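Long-range contacts in racemase, putative (Roseobacter denitrificans, PDB 3TCS), which binds magnesium and D-alanine in an enolase-type barrel and probably acts as a hydro-lyase or racemase: residues 28-33 and 64-69; 250-255 and 273-278. All blocks are in the same frame, centred on the assembly; numbering follows the deposited sequence.

Interaction 1. Residues 28-33 and 64-69; sequences IETFTN and VLHRQV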
ATOM      1  N   ILE B  28     -11.440  21.248  -2.482  1.00 10.98           N
ATOM      2  CA  ILE B  28     -10.689  20.298  -3.293  1.00 11.47           C
ATOM      3  C   ILE B  28     -11.722  19.596  -4.159  1.00 10.83           C
ATOM      4  O   ILE B  28     -12.660  18.981  -3.643  1.00 11.99           O
ATOM      5  CB  ILE B  28      -9.958  19.246  -2.439  1.00 10.96           C
ATOM      6  CG1 ILE B  28      -8.955  19.933  -1.513  1.00 13.20           C
ATOM      7  CG2 ILE B  28      -9.223  18.262  -3.353  1.00 13.13           C
ATOM      8  CD1 ILE B  28      -8.322  19.008  -0.504  1.00 12.86           C
ATOM      9  N   GLU B  29     -11.560  19.715  -5.472  1.00  9.54           N
ATOM     10  CA  GLU B  29     -12.476  19.106  -6.434  1.00  9.39           C
ATOM     11  C   GLU B  29     -11.729  18.154  -7.354  1.00  9.18           C
ATOM     12  O   GLU B  29     -10.565  18.379  -7.662  1.00  9.75           O
ATOM     13  CB  GLU B  29     -13.112  20.185  -7.305  1.00  9.70           C
ATOM     14  CG  GLU B  29     -13.924  21.213  -6.549  1.00 11.29           C
ATOM     15  CD  GLU B  29     -14.127  22.474  -7.358  1.00 12.97           C
ATOM     16  OE1 GLU B  29     -13.177  23.279  -7.451  1.00 15.12           O
ATOM     17  OE2 GLU B  29     -15.231  22.654  -7.914  1.00 12.93           O
ATOM     18  N   THR B  30     -12.405  17.100  -7.796  1.00  8.25           N
ATOM     19  CA  THR B  30     -11.798  16.151  -8.722  1.00  8.79           C
ATOM     20  C   THR B  30     -12.717  15.982  -9.930  1.00  9.32           C
ATOM     21  O   THR B  30     -13.940  16.061  -9.813  1.00  7.25           O
ATOM     22  CB  THR B  30     -11.557  14.766  -8.071  1.00  9.44           C
ATOM     23  OG1 THR B  30     -12.756  14.318  -7.434  1.00 12.14           O
ATOM     24  CG2 THR B  30     -10.438  14.841  -7.041  1.00  8.15           C
ATOM     25  N   PHE B  31     -12.103  15.771 -11.087  1.00  8.12           N
ATOM     26  CA  PHE B  31     -12.796  15.584 -12.360  1.00  9.03           C
ATOM     27  C   PHE B  31     -12.096  14.348 -12.906  1.00  9.96           C
ATOM     28  O   PHE B  31     -10.926  14.410 -13.278  1.00  9.19           O
ATOM     29  CB  PHE B  31     -12.537  16.798 -13.250  1.00  8.02           C
ATOM     30  CG  PHE B  31     -12.876  18.106 -12.592  1.00  9.30           C
ATOM     31  CD1 PHE B  31     -14.101  18.725 -12.829  1.00  8.65           C
ATOM     32  CD2 PHE B  31     -11.980  18.707 -11.711  1.00  7.64           C
ATOM     33  CE1 PHE B  31     -14.427  19.923 -12.201  1.00  9.57           C
ATOM     34  CE2 PHE B  31     -12.294  19.901 -11.077  1.00  9.24           C
ATOM     35  CZ  PHE B  31     -13.523  20.515 -11.321  1.00  9.81           C
ATOM     36  N   THR B  32     -12.808  13.228 -12.973  1.00  8.75           N
ATOM     37  CA  THR B  32     -12.154  11.991 -13.374  1.00 10.00           C
ATOM     38  C   THR B  32     -12.954  11.013 -14.221  1.00  9.89           C
ATOM     39  O   THR B  32     -14.176  11.125 -14.355  1.00  9.68           O
ATOM     40  CB  THR B  32     -11.751  11.225 -12.090  1.00  9.38           C
ATOM     41  OG1 THR B  32     -10.865  10.145 -12.399  1.00 10.93           O
ATOM     42  CG2 THR B  32     -13.002  10.650 -11.430  1.00  7.63           C
ATOM     43  N   ASN B  33     -12.232  10.072 -14.824  1.00  9.78           N
ATOM     44  CA  ASN B  33     -12.862   8.956 -15.518  1.00 11.07           C
ATOM     45  C   ASN B  33     -12.047   7.783 -14.974  1.00 10.42           C
ATOM     46  O   ASN B  33     -11.266   7.978 -14.043  1.00 10.85           O
ATOM     47  CB  ASN B  33     -12.860   9.055 -17.063  1.00  9.86           C
ATOM     48  CG  ASN B  33     -11.479   9.136 -17.684  1.00 11.30           C
ATOM     49  OD1 ASN B  33     -10.477   8.713 -17.110  1.00  7.76           O
ATOM     50  ND2 ASN B  33     -11.437   9.665 -18.905  1.00 10.33           N
ATOM     51  N   VAL B  64     -10.851   7.785  -2.856  1.00  8.38           N
ATOM     52  CA  VAL B  64      -9.947   7.736  -1.710  1.00  8.11           C
ATOM     53  C   VAL B  64      -9.512   9.146  -1.319  1.00  8.26           C
ATOM     54  O   VAL B  64      -9.391   9.470  -0.133  1.00  7.77           O
ATOM     55  CB  VAL B  64      -8.692   6.874  -2.030  1.00  7.67           C
ATOM     56  CG1 VAL B  64      -7.628   7.051  -0.950  1.00  8.41           C
ATOM     57  CG2 VAL B  64      -9.092   5.410  -2.125  1.00  8.39           C
ATOM     58  N   LEU B  65      -9.289   9.995  -2.316  1.00  8.19           N
ATOM     59  CA  LEU B  65      -8.863  11.363  -2.046  1.00  8.78           C
ATOM     60  C   LEU B  65      -9.864  12.108  -1.165  1.00  8.93           C
ATOM     61  O   LEU B  65      -9.487  12.741  -0.178  1.00 10.76           O
ATOM     62  CB  LEU B  65      -8.658  12.123  -3.362  1.00  7.94           C
ATOM     63  CG  LEU B  65      -8.022  13.521  -3.293  1.00  9.98           C
ATOM     64  CD1 LEU B  65      -7.450  13.885  -4.659  1.00  9.25           C
ATOM     65  CD2 LEU B  65      -9.048  14.559  -2.844  1.00 11.63           C
ATOM     66  N   HIS B  66     -11.143  12.036  -1.511  1.00  8.05           N
ATOM     67  CA  HIS B  66     -12.164  12.735  -0.732  1.00  7.75           C
ATOM     68  C   HIS B  66     -12.440  12.075   0.612  1.00  8.95           C
ATOM     69  O   HIS B  66     -12.754  12.744   1.597  1.00 10.33           O
ATOM     70  CB  HIS B  66     -13.456  12.823  -1.537  1.00  8.33           C
ATOM     71  CG  HIS B  66     -13.363  13.740  -2.716  1.00  8.74           C
ATOM     72  ND1 HIS B  66     -13.391  15.111  -2.595  1.00  9.33           N
ATOM     73  CD2 HIS B  66     -13.205  13.482  -4.037  1.00  8.95           C
ATOM     74  CE1 HIS B  66     -13.253  15.661  -3.790  1.00  8.83           C
ATOM     75  NE2 HIS B  66     -13.139  14.693  -4.681  1.00  8.48           N
ATOM     76  N   ARG B  67     -12.310  10.757   0.649  1.00  8.51           N
ATOM     77  CA  ARG B  67     -12.567  10.008   1.869  1.00  9.56           C
ATOM     78  C   ARG B  67     -11.420  10.076   2.869  1.00 11.03           C
ATOM     79  O   ARG B  67     -11.645  10.199   4.078  1.00  8.98           O
ATOM     80  CB  ARG B  67     -12.831   8.541   1.524  1.00  9.18           C
ATOM     81  CG  ARG B  67     -13.263   7.663   2.701  1.00 11.86           C
ATOM     82  CD  ARG B  67     -14.722   7.921   3.060  1.00 11.20           C
ATOM     83  NE  ARG B  67     -15.611   7.534   1.970  1.00 12.96           N
ATOM     84  CZ  ARG B  67     -15.987   6.283   1.716  1.00 13.23           C
ATOM     85  NH1 ARG B  67     -15.559   5.288   2.481  1.00 12.77           N
ATOM     86  NH2 ARG B  67     -16.780   6.025   0.686  1.00 13.53           N
ATOM     87  N   GLN B  68     -10.190  10.023   2.368  1.00  9.43           N
ATOM     88  CA  GLN B  68      -9.037   9.976   3.256  1.00 10.26           C
ATOM     89  C   GLN B  68      -7.972  11.057   3.180  1.00 10.49           C
ATOM     90  O   GLN B  68      -7.056  11.066   4.000  1.00 10.25           O
ATOM     91  CB  GLN B  68      -8.375   8.608   3.094  1.00 10.10           C
ATOM     92  CG  GLN B  68      -9.301   7.454   3.461  1.00 11.23           C
ATOM     93  CD  GLN B  68      -8.751   6.107   3.032  1.00 10.77           C
ATOM     94  OE1 GLN B  68      -8.948   5.679   1.898  1.00 12.20           O
ATOM     95  NE2 GLN B  68      -8.048   5.442   3.936  1.00 12.53           N
ATOM     96  N   VAL B  69      -8.058  11.954   2.207  1.00  9.35           N
ATOM     97  CA  VAL B  69      -7.053  13.009   2.115  1.00  9.61           C
ATOM     98  C   VAL B  69      -7.642  14.389   2.401  1.00  9.55           C
ATOM     99  O   VAL B  69      -7.163  15.111   3.279  1.00 10.11           O
ATOM    100  CB  VAL B  69      -6.383  13.025   0.724  1.00  9.71           C
ATOM    101  CG1 VAL B  69      -5.294  14.094   0.684  1.00 10.21           C
ATOM    102  CG2 VAL B  69      -5.787  11.660   0.422  1.00  8.69           C
TER
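His66 and Thr30 meet by a hydrogen bond of 2.8 Å between His66 NE2 and Thr30 OG1, the hydroxyl lying at the ring edge and in its plane; either atom could be the donor. The hydroxyl is there because chi1 of Thr30 (50°) sets OG1 between the backbone N and the carbonyl carbon, while CG2, beside the N, reaches Leu65 CD1 tip to tip at 3.9 Å. Ile28 O also lies in the plane of the imidazole, 3.4 Å from His66 CE1. One face of the ring is covered by the helix's own Leu65, whose CD2 stands 4.3 Å above the ring centre and also packs on Ile28 CG2 at 3.7 Å. The second imidazole nitrogen, His66 ND1, bonds to Ser386 OG, and strand 382-387 pairs with strand 25-32. The latter thus presents Ile28 and Thr30 to helix 58-73 within the N-terminal capping domain of the enolase superfamily; the axes of 28-32 and 64-69 run nearly antiparallel (156°), 9.7 Å apart at closest approach. Replacing the imidazole with the methyl of an alanine would probably leave the Thr30 and Ser386 hydroxyls without their shared partner and open a gap beside Leu65 CD2. With bonds at both nitrogens, the buried imidazole is fixed in rotation and satisfied, a polar tie between helix and sheet beside the Ile28-Leu65 apolar contact.

Interaction 2. Residues 250-255 and 273-278; sequences DIDVTG and AVDIVQ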
ATOM      1  N   ASP B 250      28.402  -4.124 -14.631  1.00 14.14           N
ATOM      2  CA  ASP B 250      29.027  -2.818 -14.810  1.00 14.63           C
ATOM      3  C   ASP B 250      27.951  -1.837 -15.267  1.00 14.03           C
ATOM      4  O   ASP B 250      27.919  -0.689 -14.832  1.00 13.25           O
ATOM      5  CB  ASP B 250      30.131  -2.877 -15.870  1.00 18.56           C
ATOM      6  CG  ASP B 250      31.342  -3.671 -15.413  1.00 25.27           C
ATOM      7  OD1 ASP B 250      31.813  -3.436 -14.279  1.00 26.90           O
ATOM      8  OD2 ASP B 250      31.831  -4.520 -16.192  1.00 28.70           O
ATOM      9  N   ILE B 251      27.078  -2.300 -16.156  1.00 12.03           N
ATOM     10  CA  ILE B 251      25.997  -1.465 -16.683  1.00 11.35           C
ATOM     11  C   ILE B 251      25.145  -0.937 -15.528  1.00  9.47           C
ATOM     12  O   ILE B 251      24.948  -1.634 -14.539  1.00 10.48           O
ATOM     13  CB  ILE B 251      25.115  -2.282 -17.664  1.00 10.96           C
ATOM     14  CG1 ILE B 251      24.053  -1.384 -18.302  1.00 11.07           C
ATOM     15  CG2 ILE B 251      24.463  -3.446 -16.937  1.00 11.27           C
ATOM     16  CD1 ILE B 251      23.292  -2.068 -19.427  1.00 10.14           C
ATOM     17  N   ASP B 252      24.658   0.299 -15.641  1.00  9.23           N
ATOM     18  CA  ASP B 252      23.830   0.871 -14.579  1.00 10.26           C
ATOM     19  C   ASP B 252      22.536   0.070 -14.407  1.00 10.65           C
ATOM     20  O   ASP B 252      21.868  -0.256 -15.388  1.00 10.22           O
ATOM     21  CB  ASP B 252      23.445   2.329 -14.889  1.00  9.56           C
ATOM     22  CG  ASP B 252      24.590   3.315 -14.686  1.00 13.35           C
ATOM     23  OD1 ASP B 252      25.527   3.032 -13.906  1.00 12.97           O
ATOM     24  OD2 ASP B 252      24.531   4.400 -15.298  1.00 15.91           O
ATOM     25  N   VAL B 253      22.196  -0.246 -13.160  1.00 10.69           N
ATOM     26  CA  VAL B 253      20.961  -0.962 -12.852  1.00 10.15           C
ATOM     27  C   VAL B 253      20.075   0.072 -12.161  1.00 10.29           C
ATOM     28  O   VAL B 253      20.510   0.758 -11.233  1.00  9.51           O
ATOM     29  CB  VAL B 253      21.207  -2.159 -11.914  1.00 10.85           C
ATOM     30  CG1 VAL B 253      19.874  -2.762 -11.464  1.00  9.31           C
ATOM     31  CG2 VAL B 253      22.030  -3.211 -12.648  1.00 10.32           C
ATOM     32  N   THR B 254      18.833   0.177 -12.615  1.00  9.87           N
ATOM     33  CA  THR B 254      17.918   1.183 -12.092  1.00 10.00           C
ATOM     34  C   THR B 254      16.597   0.618 -11.583  1.00 10.05           C
ATOM     35  O   THR B 254      16.240  -0.519 -11.882  1.00  9.46           O
ATOM     36  CB  THR B 254      17.604   2.201 -13.197  1.00 10.54           C
ATOM     37  OG1 THR B 254      16.640   1.636 -14.096  1.00 11.55           O
ATOM     38  CG2 THR B 254      18.863   2.520 -14.000  1.00  8.35           C
ATOM     39  N   GLY B 255      15.865   1.421 -10.819  1.00 11.10           N
ATOM     40  CA  GLY B 255      14.582   0.962 -10.313  1.00 10.32           C
ATOM     41  C   GLY B 255      13.959   1.906  -9.303  1.00 10.21           C
ATOM     42  O   GLY B 255      14.554   2.929  -8.951  1.00  8.08           O
ATOM     43  N   ALA B 273      21.127  -0.436  -3.586  1.00  9.72           N
ATOM     44  CA  ALA B 273      20.569  -1.542  -4.355  1.00 10.59           C
ATOM     45  C   ALA B 273      20.560  -1.280  -5.860  1.00  9.35           C
ATOM     46  O   ALA B 273      20.541  -2.219  -6.649  1.00  9.84           O
ATOM     47  CB  ALA B 273      19.153  -1.865  -3.863  1.00  8.80           C
ATOM     48  N   VAL B 274      20.557  -0.007  -6.249  1.00  9.13           N
ATOM     49  CA  VAL B 274      20.565   0.376  -7.659  1.00  8.82           C
ATOM     50  C   VAL B 274      21.563   1.515  -7.863  1.00  9.61           C
ATOM     51  O   VAL B 274      22.067   2.089  -6.895  1.00  8.84           O
ATOM     52  CB  VAL B 274      19.169   0.863  -8.137  1.00  9.99           C
ATOM     53  CG1 VAL B 274      18.139  -0.253  -7.991  1.00  9.40           C
ATOM     54  CG2 VAL B 274      18.746   2.095  -7.344  1.00  9.43           C
ATOM     55  N   ASP B 275      21.842   1.842  -9.121  1.00  8.38           N
ATOM     56  CA  ASP B 275      22.772   2.919  -9.449  1.00  9.66           C
ATOM     57  C   ASP B 275      22.039   4.224  -9.754  1.00  8.58           C
ATOM     58  O   ASP B 275      22.616   5.307  -9.659  1.00  8.21           O
ATOM     59  CB  ASP B 275      23.607   2.530 -10.665  1.00 10.11           C
ATOM     60  CG  ASP B 275      24.361   1.243 -10.451  1.00 13.28           C
ATOM     61  OD1 ASP B 275      25.257   1.229  -9.581  1.00 11.83           O
ATOM     62  OD2 ASP B 275      24.047   0.247 -11.139  1.00 11.78           O
ATOM     63  N   ILE B 276      20.772   4.103 -10.139  1.00  8.21           N
ATOM     64  CA  ILE B 276      19.939   5.255 -10.480  1.00  8.14           C
ATOM     65  C   ILE B 276      18.559   5.019  -9.875  1.00  7.25           C
ATOM     66  O   ILE B 276      18.005   3.929 -10.011  1.00  7.56           O
ATOM     67  CB  ILE B 276      19.781   5.395 -12.018  1.00  8.08           C
ATOM     68  CG1 ILE B 276      21.159   5.518 -12.678  1.00  8.44           C
ATOM     69  CG2 ILE B 276      18.900   6.599 -12.347  1.00  6.92           C
ATOM     70  CD1 ILE B 276      21.124   5.595 -14.190  1.00  8.98           C
ATOM     71  N   VAL B 277      18.014   6.026  -9.196  1.00  8.31           N
ATOM     72  CA  VAL B 277      16.690   5.897  -8.588  1.00  7.06           C
ATOM     73  C   VAL B 277      15.651   6.433  -9.558  1.00  6.74           C
ATOM     74  O   VAL B 277      15.904   7.414 -10.260  1.00  5.50           O
ATOM     75  CB  VAL B 277      16.611   6.658  -7.248  1.00  8.84           C
ATOM     76  CG1 VAL B 277      17.565   6.018  -6.244  1.00 10.79           C
ATOM     77  CG2 VAL B 277      16.963   8.115  -7.453  1.00  9.45           C
ATOM     78  N   GLN B 278      14.486   5.794  -9.589  1.00  5.28           N
ATOM     79  CA  GLN B 278      13.430   6.169 -10.520  1.00  6.41           C
ATOM     80  C   GLN B 278      12.044   6.332  -9.931  1.00  6.90           C
ATOM     81  O   GLN B 278      11.121   5.593 -10.270  1.00  8.17           O
ATOM     82  CB  GLN B 278      13.364   5.138 -11.643  1.00  6.50           C
ATOM     83  CG  GLN B 278      14.672   4.969 -12.380  1.00  7.95           C
ATOM     84  CD  GLN B 278      14.524   4.046 -13.565  1.00  9.94           C
ATOM     85  OE1 GLN B 278      14.417   2.828 -13.407  1.00 13.21           O
ATOM     86  NE2 GLN B 278      14.496   4.621 -14.762  1.00  9.37           N
TER
HETATM   87  O   HOH W   1      25.541  -1.689 -11.948  1.00 13.23           O
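Two neighbouring parallel strands of the enolase-superfamily barrel, joined by helix 262-270 in a beta-alpha-beta unit, meet where Thr254 and Gly255 pair with Ile276 and Val277, with Asp275 and Gln278 flanking the short second strand. Asp275 grips Val253 twice: its backbone N donates to Val253 O at 2.7 Å, nearly in line with the carbonyl (C=O...N 168°), and its carboxylate returns the bond, Asp275 OD2 accepting from Val253 N at 2.8 Å through the anti lone pair. A chi1 of -57° places the Asp275 carboxylate beside its own backbone N, facing the same partner residue. A water donates both to Asp275 OD2 and to Ile251 O, so this carboxylate oxygen accepts two hydrogen bonds. They probably offset the like charge of the Asp252 carboxylate, whose OD1 lies 4.2 Å from Asp275 OD2. Further along, the pairing slackens: Gly255 N reaches Ile276 O only weakly, at 3.4 Å, before Gln278 N closes on Gly255 O at 2.9 Å with the donor above the carbonyl plane. Thr254 and Ile276 point the same way from the sheet, side by side, with Thr254 CG2 at 3.6 Å from Ile276 CB. Helix 239-248 packs on Val253 and Val274 through Thr242, and its Thr246 belongs to a second magnesium site near Asp275; strand 229-231 pairs with the far edge of strand 252-255, its Glu231 binding the active-site magnesium.

In the fold
Both contacts are buried, yet they hold different parts of the chain: interaction 1 joins a helix to antiparallel strands in the N-terminal domain, whereas interaction 2 joins two parallel strands of the barrel. Their centres lie about 34 Å apart, on opposite sides of the chain's centre, and no atoms touch. The first buries 220 Å² and relies on side chains, one imidazole bond among aliphatic groups, since helix and strand share no backbone bond. The second buries 450 Å² and is mainly backbone pairing, reinforced by a carboxylate. Interaction 1 lies away from the metal and D-alanine sites, while interaction 2 comes close to both magnesium sites.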